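Local coordinates for protein transcriptional regulator, TetR family (Thermus thermophilus, PDB 3VPR) that represses transcription as a TetR-family regulator, its helix-turn-helix domain probably binding operator DNA while the all-helical C-terminal part pairs two copies into a dimer, at the interface of chains A and B. Residues are numbered along the deposited sequence; one frame, centred on the assembly and turned at random. Chains: chain A/B, Transcriptional regulator, TetR family.

Contact 1: the interface of chains A and B. Residues chain A 76, 138, 182-183; chain B 186-187.
B:Glu186, in the tail that follows helix 170-183 of chain B, meets A:Leu182 with its backbone and side chain and A:Lys76 with its carboxylate. The amide N of B:Glu186 donates to the carbonyl O of A:Leu182 at 3.1 Å, in the carbonyl plane and almost perfectly straight, with 179° at the hydrogen. That carbonyl belongs to the last turn of helix 170-183 in chain A, where the tail of the partner serves as donor. The charged contact is looser. OE2 of B:Glu186 forms a salt bridge with the ammonium NZ of A:Lys76 at 3.4 Å, and as a hydrogen bond this pair is weak. The two side chains cross at about a right angle, and a bend at chi3 (-56°) sets the course of CE and NZ in A:Lys76. A long, flexible lysine suits this place because it can reach over from helix 75-92. In the apolar contact, CG of A:Leu182 lies 3.5 Å from the methylene CG of B:Glu186. A glutamate thus offers methylenes to the leucine and a carboxylate to the lysine. An alanine at B:Glu186 would probably leave the ammonium of A:Lys76 without its mate and part of A:Leu182 uncovered. The aliphatic CG of A:Arg183 stands 3.9 Å from OE1 of B:Glu186.

Contact 2: the interface of chains A and B. Residues chain A 140, 183-186; chain B 181-184, 189.
In this TetR-family regulator the C-terminal end of helix 170-183 and the tail after it meet their counterparts in the other chain, close to the two-fold axis of the dimer. A:Gly184 and B:Gly184 face each other with their CA atoms 3.6 Å apart, and the lack of side chains lets the two backbones come this close. Beyond the glycine, the tail of chain A caps the helix end of chain B. The amide N of A:Leu185 donates to the carbonyl O of B:Ile181 at 2.9 Å, a bent bond with 137° at the hydrogen. Next, the amide N of A:Glu186 donates to O of B:Leu182 at 3.0 Å, using a lone pair in the carbonyl plane. The side chain of A:Glu186 runs out extended beyond CG, which lies between the backbone N and the carbonyl carbon (chi1 70°). It slants across B:Arg183; OE2 of A:Glu186 and NE of B:Arg183, 4.8 Å apart, do not touch but probably attract. A:Arg140 sends its guanidinium NE to the carbonyl O of B:Gly184 at 2.8 Å, with the oxygen tilted 19° out of the guanidinium plane. Its NH2 adds a weak bond to the same oxygen. An arginine suits this place because its long extended chain carries a head with two N-H groups to the partner's carbonyl. Crossing B:Arg183 at about a right angle, A:Arg140 brings NH2 to 3.6 Å from CB of B:Arg183.

Contact 3: the interface of chains A and B. Residues chain A 146-147, 149-150, 153, 181; chain B 154, 173, 176-177, 180.
B:Tyr177, from helix 170-183 of chain B, sets the CE1 side of its ring against A:Leu146 and A:Ala150 on helix 144-161 of chain A. CE1 of B:Tyr177 lies 3.7 Å from CD1 of A:Leu146, whose carbonyl O sits at the ring edge, in plane. CB of selenomethionine B:Met154, from the same chain as the tyrosine, lies over one face towards the rim. A:Leu146 crosses the tyrosine obliquely, with CG anti to the backbone N (chi1 179°). CD2 of A:Leu146 presses on CB of B:Ala176 at 3.3 Å, a tight fit that the small alanine allows. Further along, CD2 of B:Leu180 packs against A:Ala147 and A:Ala150, 3.6 Å from CB of A:Ala150. Here too small residues admit a branched one. CD1 of A:Ile181 meets CG of B:Leu180 at 3.6 Å, the two side chains angled across each other. The polar end is joined through water, with no direct bond across. OG of A:Ser153, beside its backbone N (chi1 -64°), donates to O of A:Arg149 at 2.6 Å. OG of A:Ser153 also reaches water 1 at 3.0 Å, which bonds to the carbonyl O of B:Met154. A tyrosine suits this place because, beyond its packed ring, the phenol OH of B:Tyr177 reaches water 1 at 2.6 Å.

Contact 1: the interface of chains A and B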
loop_
_atom_site.group_PDB
_atom_site.type_symbol
_atom_site.label_atom_id
_atom_site.label_comp_id
_atom_site.label_asym_id
_atom_site.label_seq_id
_atom_site.Cartn_x
_atom_site.Cartn_y
_atom_site.Cartn_z
ATOM N N LYS A 76 21.299 -6.678 -12.242
ATOM C CA LYS A 76 20.078 -6.348 -12.973
ATOM C C LYS A 76 19.132 -7.535 -13.026
ATOM O O LYS A 76 17.917 -7.386 -12.876
ATOM C CB LYS A 76 20.397 -5.901 -14.401
ATOM C CG LYS A 76 21.196 -4.605 -14.505
ATOM C CD LYS A 76 21.230 -4.093 -15.942
ATOM C CE LYS A 76 21.788 -5.143 -16.902
ATOM N NZ LYS A 76 21.637 -4.746 -18.337
ATOM N N VAL A 138 27.046 -0.990 -11.725
ATOM C CA VAL A 138 26.008 -1.416 -12.667
ATOM C C VAL A 138 24.788 -0.504 -12.572
ATOM O O VAL A 138 24.077 -0.289 -13.551
ATOM C CB VAL A 138 25.561 -2.864 -12.402
ATOM C CG1 VAL A 138 24.500 -3.263 -13.405
ATOM C CG2 VAL A 138 26.757 -3.796 -12.501
ATOM N N LEU A 182 14.332 -0.130 -13.872
ATOM C CA LEU A 182 15.716 -0.267 -14.318
ATOM C C LEU A 182 16.123 0.802 -15.333
ATOM O O LEU A 182 17.138 1.463 -15.168
ATOM C CB LEU A 182 15.942 -1.649 -14.935
ATOM C CG LEU A 182 17.328 -1.925 -15.513
ATOM C CD1 LEU A 182 18.363 -1.939 -14.403
ATOM C CD2 LEU A 182 17.318 -3.274 -16.239
ATOM N N ARG A 183 15.310 0.975 -16.371
ATOM C CA ARG A 183 15.609 1.926 -17.442
ATOM C C ARG A 183 15.067 3.351 -17.262
ATOM O O ARG A 183 15.662 4.311 -17.770
ATOM C CB ARG A 183 15.113 1.346 -18.771
ATOM C CG ARG A 183 15.661 -0.055 -19.056
ATOM C CD ARG A 183 14.957 -0.719 -20.237
ATOM N NE ARG A 183 15.087 0.060 -21.468
ATOM C CZ ARG A 183 14.581 -0.301 -22.644
ATOM N NH1 ARG A 183 13.906 -1.441 -22.760
ATOM N NH2 ARG A 183 14.741 0.486 -23.704
ATOM N N GLU B 186 19.868 2.026 -13.918
ATOM C CA GLU B 186 21.091 1.821 -14.691
ATOM C C GLU B 186 22.020 3.032 -14.724
ATOM O O GLU B 186 21.611 4.156 -14.437
ATOM C CB GLU B 186 20.760 1.392 -16.115
ATOM C CG GLU B 186 20.116 0.034 -16.196
ATOM C CD GLU B 186 19.938 -0.450 -17.626
ATOM O OE1 GLU B 186 19.530 0.362 -18.486
ATOM O OE2 GLU B 186 20.193 -1.648 -17.881
ATOM N N ARG B 187 23.279 2.774 -15.068
ATOM C CA ARG B 187 24.309 3.804 -15.147
ATOM C C ARG B 187 24.675 4.052 -16.605
ATOM O O ARG B 187 24.394 3.220 -17.474
ATOM C CB ARG B 187 25.554 3.360 -14.366
ATOM C CG ARG B 187 26.622 4.438 -14.231
#

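Contact 2: the interface of chains A and B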
loop_
_atom_site.group_PDB
_atom_site.type_symbol
_atom_site.label_atom_id
_atom_site.label_comp_id
_atom_site.label_asym_id
_atom_site.label_seq_id
_atom_site.Cartn_x
_atom_site.Cartn_y
_atom_site.Cartn_z
ATOM N N ARG A 140 23.438 3.362 -11.094
ATOM C CA ARG A 140 24.004 4.655 -10.752
ATOM C C ARG A 140 23.876 4.852 -9.241
ATOM O O ARG A 140 23.257 4.029 -8.555
ATOM C CB ARG A 140 23.279 5.770 -11.513
ATOM C CG ARG A 140 21.823 5.934 -11.180
ATOM C CD ARG A 140 21.172 6.906 -12.149
ATOM N NE ARG A 140 19.742 7.028 -11.898
ATOM C CZ ARG A 140 19.212 7.819 -10.972
ATOM N NH1 ARG A 140 19.995 8.573 -10.209
ATOM N NH2 ARG A 140 17.896 7.845 -10.803
ATOM N N ARG A 183 15.310 0.975 -16.371
ATOM C CA ARG A 183 15.609 1.926 -17.442
ATOM C C ARG A 183 15.067 3.351 -17.262
ATOM O O ARG A 183 15.662 4.311 -17.770
ATOM C CB ARG A 183 15.113 1.346 -18.771
ATOM C CG ARG A 183 15.661 -0.055 -19.056
ATOM C CD ARG A 183 14.957 -0.719 -20.237
ATOM N NE ARG A 183 15.087 0.060 -21.468
ATOM C CZ ARG A 183 14.581 -0.301 -22.644
ATOM N NH1 ARG A 183 13.906 -1.441 -22.760
ATOM N NH2 ARG A 183 14.741 0.486 -23.704
ATOM N N GLY A 184 13.950 3.498 -16.555
ATOM C CA GLY A 184 13.403 4.830 -16.346
ATOM C C GLY A 184 12.385 5.209 -17.402
ATOM O O GLY A 184 12.225 4.499 -18.408
ATOM N N LEU A 185 11.691 6.321 -17.179
ATOM C CA LEU A 185 10.673 6.793 -18.122
ATOM C C LEU A 185 11.251 7.624 -19.254
ATOM O O LEU A 185 10.746 7.599 -20.373
ATOM C CB LEU A 185 9.620 7.653 -17.416
ATOM C CG LEU A 185 8.447 6.981 -16.716
ATOM C CD1 LEU A 185 7.637 8.049 -15.994
ATOM C CD2 LEU A 185 7.585 6.234 -17.739
ATOM N N GLU A 186 12.295 8.379 -18.948
ATOM C CA GLU A 186 12.914 9.250 -19.939
ATOM C C GLU A 186 13.375 8.498 -21.171
ATOM O O GLU A 186 13.834 7.362 -21.083
ATOM C CB GLU A 186 14.114 9.970 -19.331
ATOM C CG GLU A 186 15.286 9.047 -19.051
ATOM C CD GLU A 186 16.467 9.779 -18.446
ATOM O OE1 GLU A 186 17.486 9.114 -18.149
ATOM O OE2 GLU A 186 16.370 11.015 -18.265
ATOM N N ILE B 181 12.276 7.154 -10.815
ATOM C CA ILE B 181 11.395 6.667 -11.886
ATOM C C ILE B 181 11.698 7.287 -13.252
ATOM O O ILE B 181 11.470 6.677 -14.284
ATOM C CB ILE B 181 9.890 6.918 -11.551
ATOM C CG1 ILE B 181 8.995 6.105 -12.493
ATOM C CG2 ILE B 181 9.542 8.369 -11.714
ATOM C CD1 ILE B 181 9.158 4.601 -12.329
ATOM N N LEU B 182 12.206 8.508 -13.262
ATOM C CA LEU B 182 12.510 9.157 -14.531
ATOM C C LEU B 182 13.791 8.613 -15.170
ATOM O O LEU B 182 13.810 8.259 -16.342
ATOM C CB LEU B 182 12.651 10.669 -14.321
ATOM C CG LEU B 182 13.067 11.496 -15.535
ATOM C CD1 LEU B 182 11.975 11.405 -16.583
ATOM C CD2 LEU B 182 13.319 12.956 -15.120
ATOM N N ARG B 183 14.851 8.528 -14.383
ATOM C CA ARG B 183 16.132 8.087 -14.889
ATOM C C ARG B 183 16.414 6.595 -14.775
ATOM O O ARG B 183 17.285 6.070 -15.468
ATOM C CB ARG B 183 17.222 8.899 -14.189
ATOM C CG ARG B 183 16.975 10.407 -14.319
ATOM C CD ARG B 183 17.993 11.247 -13.580
ATOM N NE ARG B 183 18.026 12.621 -14.088
ATOM C CZ ARG B 183 17.150 13.579 -13.776
ATOM N NH1 ARG B 183 16.147 13.342 -12.939
ATOM N NH2 ARG B 183 17.277 14.782 -14.319
ATOM N N GLY B 184 15.666 5.906 -13.925
ATOM C CA GLY B 184 15.898 4.487 -13.751
ATOM C C GLY B 184 17.116 4.247 -12.875
ATOM O O GLY B 184 17.724 5.189 -12.366
ATOM N N SER B 189 23.619 5.888 -19.347
ATOM C CA SER B 189 22.466 6.599 -19.878
ATOM C C SER B 189 21.326 5.997 -19.052
ATOM O O SER B 189 20.628 6.746 -18.317
ATOM C CB SER B 189 22.284 6.268 -21.362
ATOM O OG SER B 189 23.255 6.979 -22.182
#

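Contact 3: the interface of chains A and B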
loop_
_atom_site.group_PDB
_atom_site.type_symbol
_atom_site.label_atom_id
_atom_site.label_comp_id
_atom_site.label_asym_id
_atom_site.label_seq_id
_atom_site.Cartn_x
_atom_site.Cartn_y
_atom_site.Cartn_z
ATOM N N LEU A 146 15.751 4.168 -0.252
ATOM C CA LEU A 146 14.650 4.744 -1.029
ATOM C C LEU A 146 14.322 3.900 -2.260
ATOM O O LEU A 146 13.157 3.651 -2.562
ATOM C CB LEU A 146 14.991 6.176 -1.458
ATOM C CG LEU A 146 13.913 6.865 -2.299
ATOM C CD1 LEU A 146 13.158 7.868 -1.437
ATOM C CD2 LEU A 146 14.551 7.561 -3.497
ATOM N N ALA A 147 15.350 3.460 -2.975
ATOM C CA ALA A 147 15.127 2.640 -4.162
ATOM C C ALA A 147 14.455 1.336 -3.746
ATOM O O ALA A 147 13.555 0.834 -4.439
ATOM C CB ALA A 147 16.457 2.348 -4.868
ATOM N N ARG A 149 12.570 0.915 -1.174
ATOM C CA ARG A 149 11.216 1.222 -0.753
ATOM C C ARG A 149 10.339 1.439 -1.993
ATOM O O ARG A 149 9.161 1.085 -2.012
ATOM C CB ARG A 149 11.225 2.468 0.142
ATOM C CG ARG A 149 9.881 2.824 0.751
ATOM C CD ARG A 149 9.478 1.814 1.805
ATOM N NE ARG A 149 10.460 1.752 2.883
ATOM C CZ ARG A 149 10.345 0.973 3.954
ATOM N NH1 ARG A 149 9.285 0.188 4.090
ATOM N NH2 ARG A 149 11.290 0.980 4.887
ATOM N N ALA A 150 10.925 2.006 -3.038
ATOM C CA ALA A 150 10.177 2.254 -4.268
ATOM C C ALA A 150 9.720 0.921 -4.858
ATOM O O ALA A 150 8.553 0.752 -5.215
ATOM C CB ALA A 150 11.045 2.993 -5.264
ATOM N N SER A 153 7.163 -0.898 -2.700
ATOM C CA SER A 153 5.884 -0.211 -2.835
ATOM C C SER A 153 5.162 -0.715 -4.084
ATOM O O SER A 153 3.962 -0.976 -4.053
ATOM C CB SER A 153 6.082 1.310 -2.926
ATOM O OG SER A 153 6.644 1.818 -1.724
ATOM N N ILE A 181 11.633 0.475 -13.671
ATOM C CA ILE A 181 12.536 0.950 -12.632
ATOM C C ILE A 181 13.998 0.865 -13.059
ATOM O O ILE A 181 14.816 1.696 -12.668
ATOM C CB ILE A 181 12.323 0.160 -11.293
ATOM C CG1 ILE A 181 13.027 0.876 -10.138
ATOM C CG2 ILE A 181 12.874 -1.260 -11.408
ATOM C CD1 ILE A 181 12.436 2.222 -9.812
HETATM N N MSE B 154 4.110 4.099 -5.374
HETATM C CA MSE B 154 5.168 4.744 -4.612
HETATM C C MSE B 154 4.624 5.839 -3.685
HETATM O O MSE B 154 5.060 5.978 -2.538
HETATM C CB MSE B 154 6.193 5.365 -5.567
HETATM C CG MSE B 154 7.141 4.362 -6.242
HETATM SE SE MSE B 154 8.281 5.245 -7.558
HETATM C CE MSE B 154 7.494 4.468 -9.130
ATOM N N VAL B 173 10.827 13.139 -0.311
ATOM C CA VAL B 173 10.746 11.716 -0.626
ATOM C C VAL B 173 10.226 11.571 -2.050
ATOM O O VAL B 173 10.762 10.788 -2.840
ATOM C CB VAL B 173 9.773 10.965 0.327
ATOM C CG1 VAL B 173 9.488 9.566 -0.215
ATOM C CG2 VAL B 173 10.386 10.855 1.725
ATOM N N ALA B 176 12.737 12.396 -4.765
ATOM C CA ALA B 176 13.704 11.319 -4.974
ATOM C C ALA B 176 13.046 10.170 -5.762
ATOM O O ALA B 176 13.695 9.494 -6.572
ATOM C CB ALA B 176 14.209 10.818 -3.648
ATOM N N TYR B 177 11.753 9.947 -5.529
ATOM C CA TYR B 177 11.058 8.900 -6.267
ATOM C C TYR B 177 10.979 9.292 -7.739
ATOM O O TYR B 177 11.083 8.431 -8.618
ATOM C CB TYR B 177 9.640 8.686 -5.735
ATOM C CG TYR B 177 9.539 7.835 -4.487
ATOM C CD1 TYR B 177 10.529 6.915 -4.163
ATOM C CD2 TYR B 177 8.398 7.884 -3.686
ATOM C CE1 TYR B 177 10.383 6.042 -3.074
ATOM C CE2 TYR B 177 8.237 7.028 -2.596
ATOM C CZ TYR B 177 9.228 6.106 -2.299
ATOM O OH TYR B 177 9.043 5.215 -1.262
ATOM N N LEU B 180 14.254 8.786 -9.426
ATOM C CA LEU B 180 14.393 7.354 -9.616
ATOM C C LEU B 180 13.563 6.816 -10.775
ATOM O O LEU B 180 14.092 6.121 -11.639
ATOM C CB LEU B 180 14.029 6.612 -8.327
ATOM C CG LEU B 180 14.118 5.081 -8.384
ATOM C CD1 LEU B 180 15.518 4.654 -8.862
ATOM C CD2 LEU B 180 13.824 4.496 -7.015
HETATM O O HOH W 1 6.523 4.619 -0.732
#

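Contacts 1 and 2 are neighbours, with the centres of their C-alpha atoms about 8 Å apart, and both include A:Arg183. Contact 3 lies about 14 Å from contact 1 and about 12 Å from contact 2. All three draw on helix 170-183, contact 3 pairing it with helix 144-161 and the other two using its end and the tail beyond. The interface is two-fold: the backbone bond from Glu186 to Leu182 recurs in both directions, though the Glu186 side chain turns differently in each chain. This fits the dimer usual for TetR repressors, which probably also fixes the spacing of the DNA-binding domains.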